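Local coordinates for uncharacterized protein AF_0924 (Archaeoglobus fulgidus, PDB 3DT5) that is of unknown function but probably sits in the cell membrane, and is represented here by its C-terminal domain, which carries a bound calcium ion, at residues 42-47 and 81-86; 60-65 and 102-107; 111-114 and 119-122; 21-26 and 106-111. One frame throughout, in Å; residues are numbered along the deposited sequence.

Contact 1: residues 42-47 and 81-86. With CA (calcium ion), chain B.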
loop_
_atom_site.group_PDB
_atom_site.type_symbol
_atom_site.label_atom_id
_atom_site.label_comp_id
_atom_site.label_asym_id
_atom_site.label_seq_id
_atom_site.Cartn_x
_atom_site.Cartn_y
_atom_site.Cartn_z
ATOM N N GLN A 42 1.980 -15.658 4.358
ATOM C CA GLN A 42 2.753 -14.633 5.052
ATOM C C GLN A 42 2.273 -13.210 4.729
ATOM O O GLN A 42 2.734 -12.252 5.343
ATOM C CB GLN A 42 4.234 -14.764 4.702
ATOM C CG GLN A 42 4.921 -15.929 5.410
ATOM C CD GLN A 42 4.568 -17.252 4.768
ATOM O OE1 GLN A 42 4.636 -17.409 3.542
ATOM N NE2 GLN A 42 4.166 -18.209 5.586
ATOM N N THR A 43 1.355 -13.077 3.780
ATOM C CA THR A 43 0.919 -11.761 3.326
ATOM C C THR A 43 0.290 -10.896 4.417
ATOM O O THR A 43 0.613 -9.726 4.507
ATOM C CB THR A 43 -0.021 -11.850 2.128
ATOM O OG1 THR A 43 0.653 -12.602 1.112
ATOM C CG2 THR A 43 -0.325 -10.412 1.536
ATOM N N GLU A 44 -0.610 -11.441 5.232
ATOM C CA GLU A 44 -1.191 -10.584 6.277
ATOM C C GLU A 44 -0.093 -10.081 7.210
ATOM O O GLU A 44 -0.115 -8.910 7.634
ATOM C CB GLU A 44 -2.239 -11.376 7.086
ATOM C CG GLU A 44 -3.488 -11.777 6.282
ATOM C CD GLU A 44 -4.708 -12.036 7.191
ATOM O OE1 GLU A 44 -4.626 -11.806 8.425
ATOM O OE2 GLU A 44 -5.767 -12.463 6.680
ATOM N N ASP A 45 0.864 -10.960 7.560
ATOM C CA ASP A 45 1.946 -10.537 8.455
ATOM C C ASP A 45 2.876 -9.520 7.776
ATOM O O ASP A 45 3.376 -8.559 8.436
ATOM C CB ASP A 45 2.755 -11.714 8.976
ATOM C CG ASP A 45 1.971 -12.582 9.958
ATOM O OD1 ASP A 45 1.201 -12.051 10.799
ATOM O OD2 ASP A 45 2.141 -13.809 9.871
ATOM N N GLU A 46 3.105 -9.698 6.476
ATOM C CA GLU A 46 3.875 -8.700 5.720
ATOM C C GLU A 46 3.209 -7.321 5.686
ATOM O O GLU A 46 3.877 -6.314 5.843
ATOM C CB GLU A 46 4.183 -9.166 4.289
ATOM C CG GLU A 46 5.109 -10.380 4.218
ATOM C CD GLU A 46 5.053 -11.055 2.848
ATOM O OE1 GLU A 46 4.313 -10.556 1.955
ATOM O OE2 GLU A 46 5.736 -12.080 2.666
ATOM N N ILE A 47 1.887 -7.272 5.511
ATOM C CA ILE A 47 1.164 -6.028 5.623
ATOM C C ILE A 47 1.293 -5.465 7.051
ATOM O O ILE A 47 1.553 -4.271 7.218
ATOM C CB ILE A 47 -0.352 -6.198 5.242
ATOM C CG1 ILE A 47 -0.480 -6.588 3.744
ATOM C CG2 ILE A 47 -1.176 -4.903 5.536
ATOM C CD1 ILE A 47 -1.850 -7.048 3.403
ATOM N N ALA A 81 -9.218 -13.182 -4.759
ATOM C CA ALA A 81 -8.150 -12.220 -4.621
ATOM C C ALA A 81 -8.570 -11.033 -3.739
ATOM O O ALA A 81 -7.728 -10.177 -3.419
ATOM C CB ALA A 81 -7.674 -11.717 -6.032
ATOM N N ASN A 82 -9.852 -10.944 -3.360
ATOM C CA ASN A 82 -10.281 -9.769 -2.594
ATOM C C ASN A 82 -10.026 -9.978 -1.138
ATOM O O ASN A 82 -10.183 -11.099 -0.640
ATOM C CB ASN A 82 -11.779 -9.485 -2.747
ATOM C CG ASN A 82 -12.131 -9.016 -4.147
ATOM O OD1 ASN A 82 -11.352 -8.306 -4.816
ATOM N ND2 ASN A 82 -13.279 -9.480 -4.635
ATOM N N TRP A 83 -9.633 -8.888 -0.467
ATOM C CA TRP A 83 -9.598 -8.852 0.982
ATOM C C TRP A 83 -11.043 -8.582 1.447
ATOM O O TRP A 83 -11.649 -7.597 1.052
ATOM C CB TRP A 83 -8.678 -7.728 1.488
ATOM C CG TRP A 83 -7.218 -7.985 1.247
ATOM C CD1 TRP A 83 -6.419 -7.387 0.279
ATOM C CD2 TRP A 83 -6.394 -8.903 1.952
ATOM N NE1 TRP A 83 -5.125 -7.885 0.370
ATOM C CE2 TRP A 83 -5.081 -8.789 1.412
ATOM C CE3 TRP A 83 -6.618 -9.779 3.044
ATOM C CZ2 TRP A 83 -4.005 -9.579 1.870
ATOM C CZ3 TRP A 83 -5.518 -10.528 3.535
ATOM C CH2 TRP A 83 -4.237 -10.415 2.947
ATOM N N THR A 84 -11.585 -9.486 2.262
ATOM C CA THR A 84 -12.941 -9.316 2.787
ATOM C C THR A 84 -12.794 -8.678 4.155
ATOM O O THR A 84 -12.171 -9.267 5.049
ATOM C CB THR A 84 -13.676 -10.669 2.954
ATOM O OG1 THR A 84 -13.943 -11.202 1.653
ATOM C CG2 THR A 84 -15.051 -10.487 3.692
ATOM N N PHE A 85 -13.362 -7.486 4.317
ATOM C CA PHE A 85 -13.370 -6.808 5.618
ATOM C C PHE A 85 -14.638 -7.185 6.366
ATOM O O PHE A 85 -15.715 -7.267 5.763
ATOM C CB PHE A 85 -13.323 -5.290 5.447
ATOM C CG PHE A 85 -11.962 -4.779 5.148
ATOM C CD1 PHE A 85 -11.479 -4.777 3.824
ATOM C CD2 PHE A 85 -11.102 -4.395 6.175
ATOM C CE1 PHE A 85 -10.190 -4.340 3.531
ATOM C CE2 PHE A 85 -9.818 -3.944 5.876
ATOM C CZ PHE A 85 -9.357 -3.912 4.546
ATOM N N TYR A 86 -14.524 -7.385 7.667
ATOM C CA TYR A 86 -15.707 -7.720 8.470
ATOM C C TYR A 86 -16.501 -6.508 8.915
ATOM O O TYR A 86 -17.686 -6.617 9.095
ATOM C CB TYR A 86 -15.358 -8.642 9.634
ATOM C CG TYR A 86 -14.743 -9.930 9.119
ATOM C CD1 TYR A 86 -15.502 -10.830 8.372
ATOM C CD2 TYR A 86 -13.378 -10.208 9.324
ATOM C CE1 TYR A 86 -14.946 -11.968 7.861
ATOM C CE2 TYR A 86 -12.816 -11.340 8.828
ATOM C CZ TYR A 86 -13.601 -12.233 8.087
ATOM O OH TYR A 86 -13.008 -13.415 7.602
HETATM CA CA CA B . -7.098 -12.130 8.778
#

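Contact 2: residues 60-65 and 102-107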
loop_
_atom_site.group_PDB
_atom_site.type_symbol
_atom_site.label_atom_id
_atom_site.label_comp_id
_atom_site.label_asym_id
_atom_site.label_seq_id
_atom_site.Cartn_x
_atom_site.Cartn_y
_atom_site.Cartn_z
ATOM N N ASN A 60 4.171 12.030 5.748
ATOM C CA ASN A 60 3.349 12.408 6.911
ATOM C C ASN A 60 1.861 12.395 6.572
ATOM O O ASN A 60 1.069 12.056 7.439
ATOM C CB ASN A 60 3.762 13.807 7.452
ATOM C CG ASN A 60 5.115 13.778 8.193
ATOM O OD1 ASN A 60 5.877 12.792 8.057
ATOM N ND2 ASN A 60 5.402 14.831 9.014
ATOM N N ASN A 61 1.489 12.707 5.303
ATOM C CA ASN A 61 0.067 12.745 4.909
ATOM C C ASN A 61 -0.534 11.327 5.069
ATOM O O ASN A 61 -1.609 11.139 5.656
ATOM C CB ASN A 61 -0.158 13.130 3.431
ATOM C CG ASN A 61 0.258 14.518 3.105
ATOM O OD1 ASN A 61 0.605 15.293 3.972
ATOM N ND2 ASN A 61 0.230 14.846 1.785
ATOM N N LEU A 62 0.159 10.341 4.523
ATOM C CA LEU A 62 -0.275 8.949 4.649
ATOM C C LEU A 62 -0.298 8.443 6.099
ATOM O O LEU A 62 -1.253 7.773 6.494
ATOM C CB LEU A 62 0.640 8.022 3.776
ATOM C CG LEU A 62 0.251 6.535 3.854
ATOM C CD1 LEU A 62 -1.232 6.262 3.418
ATOM C CD2 LEU A 62 1.218 5.714 3.013
ATOM N N LEU A 63 0.716 8.788 6.899
ATOM C CA LEU A 63 0.739 8.356 8.299
ATOM C C LEU A 63 -0.496 8.853 9.033
ATOM O O LEU A 63 -0.961 8.192 9.955
ATOM C CB LEU A 63 2.020 8.836 9.003
ATOM C CG LEU A 63 3.263 8.164 8.419
ATOM C CD1 LEU A 63 4.476 8.734 9.134
ATOM C CD2 LEU A 63 3.193 6.639 8.729
ATOM N N ARG A 64 -1.026 10.025 8.672
ATOM C CA ARG A 64 -2.274 10.496 9.305
ATOM C C ARG A 64 -3.443 9.517 9.202
ATOM O O ARG A 64 -4.308 9.487 10.080
ATOM C CB ARG A 64 -2.676 11.863 8.746
ATOM C CG ARG A 64 -1.794 12.900 9.468
ATOM C CD ARG A 64 -1.792 14.229 8.918
ATOM N NE ARG A 64 -1.375 15.078 10.024
ATOM C CZ ARG A 64 -0.881 16.304 9.905
ATOM N NH1 ARG A 64 -0.702 16.849 8.705
ATOM N NH2 ARG A 64 -0.567 16.989 11.007
ATOM N N VAL A 65 -3.507 8.787 8.092
ATOM C CA VAL A 65 -4.696 7.975 7.795
ATOM C C VAL A 65 -4.400 6.491 7.739
ATOM O O VAL A 65 -5.324 5.685 7.713
ATOM C CB VAL A 65 -5.435 8.419 6.450
ATOM C CG1 VAL A 65 -5.935 9.888 6.558
ATOM C CG2 VAL A 65 -4.509 8.275 5.252
ATOM N N TRP A 102 -1.544 5.774 -2.907
ATOM C CA TRP A 102 -1.340 5.890 -4.344
ATOM C C TRP A 102 -0.890 7.325 -4.691
ATOM O O TRP A 102 0.081 7.533 -5.423
ATOM C CB TRP A 102 -2.620 5.534 -5.116
ATOM C CG TRP A 102 -2.352 5.615 -6.609
ATOM C CD1 TRP A 102 -2.740 6.624 -7.493
ATOM C CD2 TRP A 102 -1.556 4.702 -7.364
ATOM N NE1 TRP A 102 -2.251 6.335 -8.759
ATOM C CE2 TRP A 102 -1.531 5.169 -8.708
ATOM C CE3 TRP A 102 -0.908 3.493 -7.055
ATOM C CZ2 TRP A 102 -0.844 4.490 -9.722
ATOM C CZ3 TRP A 102 -0.219 2.820 -8.080
ATOM C CH2 TRP A 102 -0.205 3.322 -9.388
ATOM N N GLU A 103 -1.572 8.342 -4.177
ATOM C CA GLU A 103 -1.125 9.726 -4.440
ATOM C C GLU A 103 0.333 9.954 -3.991
ATOM O O GLU A 103 1.149 10.567 -4.725
ATOM C CB GLU A 103 -2.082 10.744 -3.816
ATOM C CG GLU A 103 -3.520 10.708 -4.407
ATOM C CD GLU A 103 -3.590 10.787 -5.950
ATOM O OE1 GLU A 103 -4.319 9.972 -6.591
ATOM O OE2 GLU A 103 -2.930 11.677 -6.531
ATOM N N GLU A 104 0.677 9.494 -2.792
ATOM C CA GLU A 104 2.084 9.649 -2.319
ATOM C C GLU A 104 3.055 8.924 -3.227
ATOM O O GLU A 104 4.107 9.434 -3.539
ATOM C CB GLU A 104 2.331 9.095 -0.913
ATOM C CG GLU A 104 1.790 9.965 0.172
ATOM C CD GLU A 104 2.431 9.730 1.514
ATOM O OE1 GLU A 104 2.166 10.606 2.359
ATOM O OE2 GLU A 104 3.132 8.702 1.803
ATOM N N PHE A 105 2.709 7.702 -3.582
ATOM C CA PHE A 105 3.531 6.889 -4.471
ATOM C C PHE A 105 3.846 7.640 -5.758
ATOM O O PHE A 105 4.985 7.676 -6.168
ATOM C CB PHE A 105 2.828 5.548 -4.753
ATOM C CG PHE A 105 3.474 4.717 -5.853
ATOM C CD1 PHE A 105 4.786 4.255 -5.732
ATOM C CD2 PHE A 105 2.750 4.402 -7.005
ATOM C CE1 PHE A 105 5.385 3.453 -6.748
ATOM C CE2 PHE A 105 3.348 3.611 -8.056
ATOM C CZ PHE A 105 4.654 3.126 -7.897
ATOM N N LEU A 106 2.847 8.193 -6.421
ATOM C CA LEU A 106 3.115 8.895 -7.680
ATOM C C LEU A 106 4.030 10.092 -7.445
ATOM O O LEU A 106 4.849 10.427 -8.302
ATOM C CB LEU A 106 1.831 9.427 -8.288
ATOM C CG LEU A 106 0.830 8.380 -8.785
ATOM C CD1 LEU A 106 -0.473 9.103 -9.183
ATOM C CD2 LEU A 106 1.402 7.516 -9.898
ATOM N N GLU A 107 3.889 10.761 -6.296
ATOM C CA GLU A 107 4.773 11.900 -6.024
ATOM C C GLU A 107 6.202 11.393 -5.775
ATOM O O GLU A 107 7.164 11.965 -6.256
ATOM C CB GLU A 107 4.274 12.732 -4.825
ATOM C CG GLU A 107 5.338 13.797 -4.450
ATOM C CD GLU A 107 4.786 14.925 -3.599
ATOM O OE1 GLU A 107 5.606 15.625 -2.957
ATOM O OE2 GLU A 107 3.547 15.119 -3.575
HETATM O O HOH W 1 2.928 13.083 2.696
#

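Contact 3: residues 111-114 and 119-122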
loop_
_atom_site.group_PDB
_atom_site.type_symbol
_atom_site.label_atom_id
_atom_site.label_comp_id
_atom_site.label_asym_id
_atom_site.label_seq_id
_atom_site.Cartn_x
_atom_site.Cartn_y
_atom_site.Cartn_z
ATOM N N GLU A 111 9.523 12.467 -7.803
ATOM C CA GLU A 111 10.733 12.903 -7.105
ATOM C C GLU A 111 11.968 12.064 -7.475
ATOM O O GLU A 111 13.093 12.596 -7.603
ATOM C CB GLU A 111 10.470 12.886 -5.598
ATOM C CG GLU A 111 9.386 13.919 -5.243
ATOM C CD GLU A 111 9.039 13.939 -3.761
ATOM O OE1 GLU A 111 9.012 12.849 -3.123
ATOM O OE2 GLU A 111 8.749 15.026 -3.252
ATOM N N TYR A 112 11.757 10.762 -7.634
ATOM C CA TYR A 112 12.816 9.878 -8.060
ATOM C C TYR A 112 13.343 10.285 -9.448
ATOM O O TYR A 112 14.562 10.358 -9.660
ATOM C CB TYR A 112 12.316 8.419 -8.106
ATOM C CG TYR A 112 13.433 7.519 -8.604
ATOM C CD1 TYR A 112 14.442 7.109 -7.737
ATOM C CD2 TYR A 112 13.529 7.168 -9.954
ATOM C CE1 TYR A 112 15.498 6.325 -8.172
ATOM C CE2 TYR A 112 14.596 6.374 -10.416
ATOM C CZ TYR A 112 15.573 5.969 -9.500
ATOM O OH TYR A 112 16.642 5.196 -9.897
ATOM N N TYR A 113 12.427 10.544 -10.386
ATOM C CA TYR A 113 12.797 10.936 -11.740
ATOM C C TYR A 113 13.364 12.353 -11.815
ATOM O O TYR A 113 14.228 12.624 -12.632
ATOM C CB TYR A 113 11.608 10.799 -12.695
ATOM C CG TYR A 113 11.042 9.400 -12.822
ATOM C CD1 TYR A 113 11.878 8.293 -12.974
ATOM C CD2 TYR A 113 9.652 9.187 -12.820
ATOM C CE1 TYR A 113 11.336 6.991 -13.110
ATOM C CE2 TYR A 113 9.105 7.919 -12.949
ATOM C CZ TYR A 113 9.944 6.819 -13.092
ATOM O OH TYR A 113 9.388 5.557 -13.232
ATOM N N THR A 114 12.885 13.252 -10.958
ATOM C CA THR A 114 13.427 14.610 -10.858
ATOM C C THR A 114 14.885 14.538 -10.481
ATOM O O THR A 114 15.712 15.258 -11.032
ATOM C CB THR A 114 12.680 15.419 -9.783
ATOM O OG1 THR A 114 11.320 15.541 -10.184
ATOM C CG2 THR A 114 13.280 16.841 -9.578
ATOM N N GLU A 119 13.201 9.764 -17.710
ATOM C CA GLU A 119 11.845 10.020 -18.197
ATOM C C GLU A 119 10.757 9.302 -17.415
ATOM O O GLU A 119 10.883 8.125 -17.060
ATOM C CB GLU A 119 11.717 9.701 -19.692
ATOM C CG GLU A 119 12.071 10.860 -20.611
ATOM C CD GLU A 119 13.553 10.932 -20.936
ATOM O OE1 GLU A 119 14.389 10.828 -20.013
ATOM O OE2 GLU A 119 13.885 11.101 -22.128
ATOM N N ILE A 120 9.671 10.042 -17.198
ATOM C CA ILE A 120 8.553 9.624 -16.368
ATOM C C ILE A 120 7.653 8.631 -17.098
ATOM O O ILE A 120 7.128 8.930 -18.167
ATOM C CB ILE A 120 7.679 10.853 -15.965
ATOM C CG1 ILE A 120 8.534 12.120 -15.747
ATOM C CG2 ILE A 120 6.791 10.532 -14.771
ATOM C CD1 ILE A 120 9.161 12.282 -14.359
ATOM N N SER A 121 7.483 7.450 -16.520
ATOM C CA SER A 121 6.415 6.560 -16.936
ATOM C C SER A 121 5.514 6.368 -15.724
ATOM O O SER A 121 5.787 5.518 -14.870
ATOM C CB SER A 121 6.975 5.226 -17.431
ATOM O OG SER A 121 5.951 4.422 -17.993
ATOM N N LEU A 122 4.467 7.185 -15.619
ATOM C CA LEU A 122 3.555 7.081 -14.467
ATOM C C LEU A 122 2.490 6.022 -14.697
ATOM O O LEU A 122 1.725 6.111 -15.667
ATOM C CB LEU A 122 2.925 8.426 -14.046
ATOM C CG LEU A 122 3.773 9.485 -13.316
ATOM C CD1 LEU A 122 2.876 10.552 -12.726
ATOM C CD2 LEU A 122 4.671 8.919 -12.222
#

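Contact 4: residues 21-26 and 106-111. With EDO (1,2-ethanediol), chain C.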
loop_
_atom_site.group_PDB
_atom_site.type_symbol
_atom_site.label_atom_id
_atom_site.label_comp_id
_atom_site.label_asym_id
_atom_site.label_seq_id
_atom_site.Cartn_x
_atom_site.Cartn_y
_atom_site.Cartn_z
ATOM N N ASP A 21 14.701 3.055 -1.624
ATOM C CA ASP A 21 14.291 2.246 -0.455
ATOM C C ASP A 21 12.822 2.521 -0.072
ATOM O O ASP A 21 12.114 1.595 0.296
ATOM C CB ASP A 21 15.154 2.480 0.788
ATOM C CG ASP A 21 16.555 1.903 0.661
ATOM O OD1 ASP A 21 16.802 1.104 -0.266
ATOM O OD2 ASP A 21 17.414 2.255 1.496
ATOM N N ARG A 22 12.388 3.777 -0.138
ATOM C CA ARG A 22 10.994 4.083 0.142
ATOM C C ARG A 22 10.092 3.334 -0.871
ATOM O O ARG A 22 9.106 2.694 -0.462
ATOM C CB ARG A 22 10.730 5.600 0.110
ATOM C CG ARG A 22 11.514 6.421 1.138
ATOM C CD ARG A 22 11.034 7.903 1.016
ATOM N NE ARG A 22 9.719 8.070 1.639
ATOM C CZ ARG A 22 8.866 9.073 1.404
ATOM N NH1 ARG A 22 9.184 10.105 0.619
ATOM N NH2 ARG A 22 7.700 9.080 2.027
ATOM N N LEU A 23 10.374 3.463 -2.167
ATOM C CA LEU A 23 9.596 2.777 -3.201
ATOM C C LEU A 23 9.624 1.264 -3.029
ATOM O O LEU A 23 8.577 0.592 -3.074
ATOM C CB LEU A 23 10.082 3.138 -4.609
ATOM C CG LEU A 23 9.921 4.628 -4.952
ATOM C CD1 LEU A 23 10.662 4.927 -6.273
ATOM C CD2 LEU A 23 8.430 5.020 -5.074
ATOM N N GLU A 24 10.820 0.706 -2.844
ATOM C CA GLU A 24 10.960 -0.737 -2.872
ATOM C C GLU A 24 10.542 -1.397 -1.570
ATOM O O GLU A 24 10.136 -2.544 -1.585
ATOM C CB GLU A 24 12.381 -1.165 -3.205
ATOM C CG GLU A 24 12.783 -0.862 -4.654
ATOM C CD GLU A 24 14.265 -1.161 -4.923
ATOM O OE1 GLU A 24 14.962 -1.727 -4.028
ATOM O OE2 GLU A 24 14.735 -0.854 -6.049
ATOM N N LYS A 25 10.675 -0.712 -0.445
ATOM C CA LYS A 25 10.442 -1.399 0.838
ATOM C C LYS A 25 9.064 -1.019 1.396
ATOM O O LYS A 25 8.587 -1.649 2.329
ATOM C CB LYS A 25 11.544 -1.090 1.880
ATOM C CG LYS A 25 12.969 -1.623 1.482
ATOM C CD LYS A 25 13.972 -1.171 2.538
ATOM C CE LYS A 25 15.347 -1.667 2.226
ATOM N NZ LYS A 25 16.060 -2.034 3.501
ATOM N N PHE A 26 8.459 0.030 0.861
ATOM C CA PHE A 26 7.192 0.494 1.415
ATOM C C PHE A 26 6.109 0.611 0.342
ATOM O O PHE A 26 5.168 -0.169 0.357
ATOM C CB PHE A 26 7.351 1.837 2.189
ATOM C CG PHE A 26 6.048 2.274 2.838
ATOM C CD1 PHE A 26 5.695 1.817 4.117
ATOM C CD2 PHE A 26 5.158 3.053 2.131
ATOM C CE1 PHE A 26 4.470 2.160 4.722
ATOM C CE2 PHE A 26 3.899 3.419 2.710
ATOM C CZ PHE A 26 3.568 2.956 3.994
ATOM N N LEU A 106 2.847 8.193 -6.421
ATOM C CA LEU A 106 3.115 8.895 -7.680
ATOM C C LEU A 106 4.030 10.092 -7.445
ATOM O O LEU A 106 4.849 10.427 -8.302
ATOM C CB LEU A 106 1.831 9.427 -8.288
ATOM C CG LEU A 106 0.830 8.380 -8.785
ATOM C CD1 LEU A 106 -0.473 9.103 -9.183
ATOM C CD2 LEU A 106 1.402 7.516 -9.898
ATOM N N GLU A 107 3.889 10.761 -6.296
ATOM C CA GLU A 107 4.773 11.900 -6.024
ATOM C C GLU A 107 6.202 11.393 -5.775
ATOM O O GLU A 107 7.164 11.965 -6.256
ATOM C CB GLU A 107 4.274 12.732 -4.825
ATOM C CG GLU A 107 5.338 13.797 -4.450
ATOM C CD GLU A 107 4.786 14.925 -3.599
ATOM O OE1 GLU A 107 5.606 15.625 -2.957
ATOM O OE2 GLU A 107 3.547 15.119 -3.575
ATOM N N VAL A 108 6.360 10.308 -5.030
ATOM C CA VAL A 108 7.716 9.785 -4.778
ATOM C C VAL A 108 8.335 9.319 -6.099
ATOM O O VAL A 108 9.535 9.548 -6.367
ATOM C CB VAL A 108 7.722 8.646 -3.689
ATOM C CG1 VAL A 108 9.151 8.071 -3.498
ATOM C CG2 VAL A 108 7.239 9.209 -2.343
ATOM N N LEU A 109 7.540 8.687 -6.954
ATOM C CA LEU A 109 8.054 8.339 -8.301
ATOM C C LEU A 109 8.554 9.610 -9.047
ATOM O O LEU A 109 9.653 9.594 -9.622
ATOM C CB LEU A 109 6.959 7.700 -9.147
ATOM C CG LEU A 109 6.831 6.206 -9.126
ATOM C CD1 LEU A 109 5.839 5.842 -10.220
ATOM C CD2 LEU A 109 8.225 5.587 -9.394
ATOM N N LYS A 110 7.731 10.674 -9.056
ATOM C CA LYS A 110 8.108 11.972 -9.717
ATOM C C LYS A 110 9.412 12.516 -9.130
ATOM O O LYS A 110 10.304 12.945 -9.864
ATOM C CB LYS A 110 7.020 13.055 -9.630
ATOM C CG LYS A 110 5.650 12.716 -10.259
ATOM C CD LYS A 110 4.659 13.946 -10.312
ATOM C CE LYS A 110 3.181 13.602 -9.835
ATOM N NZ LYS A 110 2.820 13.981 -8.326
ATOM N N GLU A 111 9.523 12.467 -7.803
ATOM C CA GLU A 111 10.733 12.903 -7.105
ATOM C C GLU A 111 11.968 12.064 -7.475
ATOM O O GLU A 111 13.093 12.596 -7.603
ATOM C CB GLU A 111 10.470 12.886 -5.598
ATOM C CG GLU A 111 9.386 13.919 -5.243
ATOM C CD GLU A 111 9.039 13.939 -3.761
ATOM O OE1 GLU A 111 9.012 12.849 -3.123
ATOM O OE2 GLU A 111 8.749 15.026 -3.252
HETATM C C1 EDO C . 5.671 11.908 -1.164
HETATM O O1 EDO C . 5.087 13.190 -0.938
HETATM C C2 EDO C . 5.512 11.113 0.140
HETATM O O2 EDO C . 6.547 11.514 0.996
#

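Contact 1: residues 42-47 and 81-86
Both carboxylate oxygens of Glu44 grip the calcium ion, OE1 and OE2 each 2.5 Å from the metal, while the stem of the same side chain leans on the indole of Trp83. The glutamate chain runs extended beyond CG, so one residue reaches past the ring to the ion. Its CG lies 3.6 Å from Trp83 CZ3, near the plane of the indole at its edge. OE2 meets that edge in plane, 3.7 Å from CZ3, and the carboxylate is turned 59° against the ring. A ring C-H edge facing a carboxylate oxygen is probably a mildly favourable electrostatic contact, and together with two-pronged metal binding it limits how the group can rotate. The carbonyl oxygens of Lys71 and Ala74 and OD1 of Asp75 supply the other protein ligands. The contact thus joins the first turns of helix 43-52 to the middle strand, 83-85, of a small three-stranded mixed sheet, whose neighbour 74-75 brings two of those ligands. Trp83 bridges a 13.3 Å gap between the axes almost alone. Two methyls meet its benzene portion: Thr43 CG2 at the edge in plane, 3.8 Å from CZ2, and Ile47 CD1 obliquely, 3.7 Å from the same atom. The pyrrole end is tied elsewhere, with NE1 hydrogen-bonded to the carbonyl of Ala33 on helix 16-35, and Thr43 OG1 is hydrogen-bonded to the backbone N of Thr40.

Contact 2: residues 60-65 and 102-107
The carboxylate of Glu104 has Leu62 on one face and a water on the other side, off OE1. The CB methylene of Leu62 lies 3.3 Å from OE1 and as near to OE2, and its backbone N approaches from the same side. That N-H donates to OE1 at 3.0 Å with an angle of 154° at the hydrogen, meeting the oxygen 52° out of the carboxylate plane. A carboxylate from one helix thus binds the start of another, taking the Leu62 amide directly and that of Asn61 through the water. Helix 60-65 begins at Asn60, and segment 102-107 of helix 88-116 runs nearly antiparallel to it (164°), the segment axes 10.1 Å apart. The negative charge is probably stabilised by the positive end of the short helix's dipole. Extended beyond CG, the glutamate spans the gap. Its second oxygen, OE2, is held by Tyr27 OH on helix 16-35 and by the N of Gly59 just ahead of the short helix, so that both oxygens are bound and the carboxylate is fixed in rotation. Leu62 CD2 adds an apolar flank, 3.7 Å from OE2. The water donates to Glu104 OE1 at 2.6 Å and accepts from Asn61 N at 3.0 Å.

Contact 3: residues 111-114 and 119-122
Tyr113 meets Ile120 mainly through apolar contacts, and the two side chains cross at a slant. The tightest touch is Ile120 CD1 against Tyr113 CB at 3.3 Å, a short distance for two saturated carbons. The same methyl reaches the ring at CD2, 3.5 Å away, in an oblique approach that is neither face-on nor edge-on. The second branch follows along that side, with Ile120 CG2 3.7 Å from Tyr113 CD2. Torsion explains the reach: chi1 of -35° and chi2 of -85° both depart from ideal staggering and swing CD1 back to the root of the tyrosine.

The polar contribution is slight, and no hydrogen bond links the two segments. The carbonyl oxygen of Glu119 stands over the centre of one face of the Tyr113 ring, 4.1 Å above its plane, and the amide N of Ser121 is 4.0 Å from Tyr113 CE2. At the far end, Tyr113 OH remains 4.0 Å from Ser121 O. The loop backbone thus skirts the ring, and the Ile120 side chain makes the close contacts.

This is a surface contact, formed where the chain leaves the end of helix 88-116, reverses over a few residues and runs back beside it toward strand 130-131. Neighbouring Tyr112 turns to helix 16-35 instead, packing on Leu16 and Ile19 and bonding Glu20 through its hydroxyl.

Contact 4: residues 21-26 and 106-111
Leu23 and Val108 pass alongside each other, pointing opposite ways, which brings Leu23 CD2 to 3.5 Å from Val108 CG1. The other branch of the leucine turns to the next residue along: its CD1 rests 4.0 Å from Leu109 CD2, the two side chains set roughly perpendicular. The two methyls of Leu23 therefore divide their contacts between consecutive residues of helix 88-116. Val108 is divided in the same way. CG1, anti to the backbone N (chi1 177°), packs against the leucine, while CG2 lies over one face of the Arg22 guanidinium, 3.7 Å from NH1.

An ethanediol, probably from the crystallisation liquor, takes the guanidinium edge in plane. Its O2 accepts two N-H groups, from Arg22 NH1 at 3.0 Å and from NH2 at 2.9 Å, a forked bond that uses the two terminal nitrogens together. The carbon chain of the diol reaches across to Val108 CG2, whose nearest diol atom is C1 at 3.3 Å. Glu111 OE1 is 4.6 Å from Arg22 NH1, where opposite charges may still attract weakly without touching.

Further out, the guanidinium is positioned by Arg22 NE donating to the carbonyl of Leu57, and the bend at chi3 (76°) turns its head across Val108. Ile19 and Tyr27 pack on Val108 from the same helix as Arg22, and Phe105 supports Leu23. Segments 21-26 and 106-111 run broadly antiparallel, their axes 10.5 Å apart and crossing at -142°: an apolar seam flanked by a polar site where the ethanediol binds, typical of an antiparallel helix pair in the helical part of this mixed domain.

Helix 88-116 carries contacts 2, 3 and 4. Contacts 2 and 4 lie about 10 Å apart between centres and touch: Leu62 CD2 is 3.5 Å from Phe26 CE2, so helices 16-35, 60-65 and 88-116 share one apolar centre. The ethanediol of contact 4 also lies near Glu104 of contact 2. Contact 3 lies further along the same helix, near its C-terminal end, about 10 Å from contact 4 by centres, with Leu122 CD2 3.9 Å from Leu109 CD1. Contact 1, with the calcium, lies across the domain: centre to centre it is about 20 Å from contact 2 and 30 Å from contact 3, though its nearest atoms come within about 7 Å of contact 4, without touching.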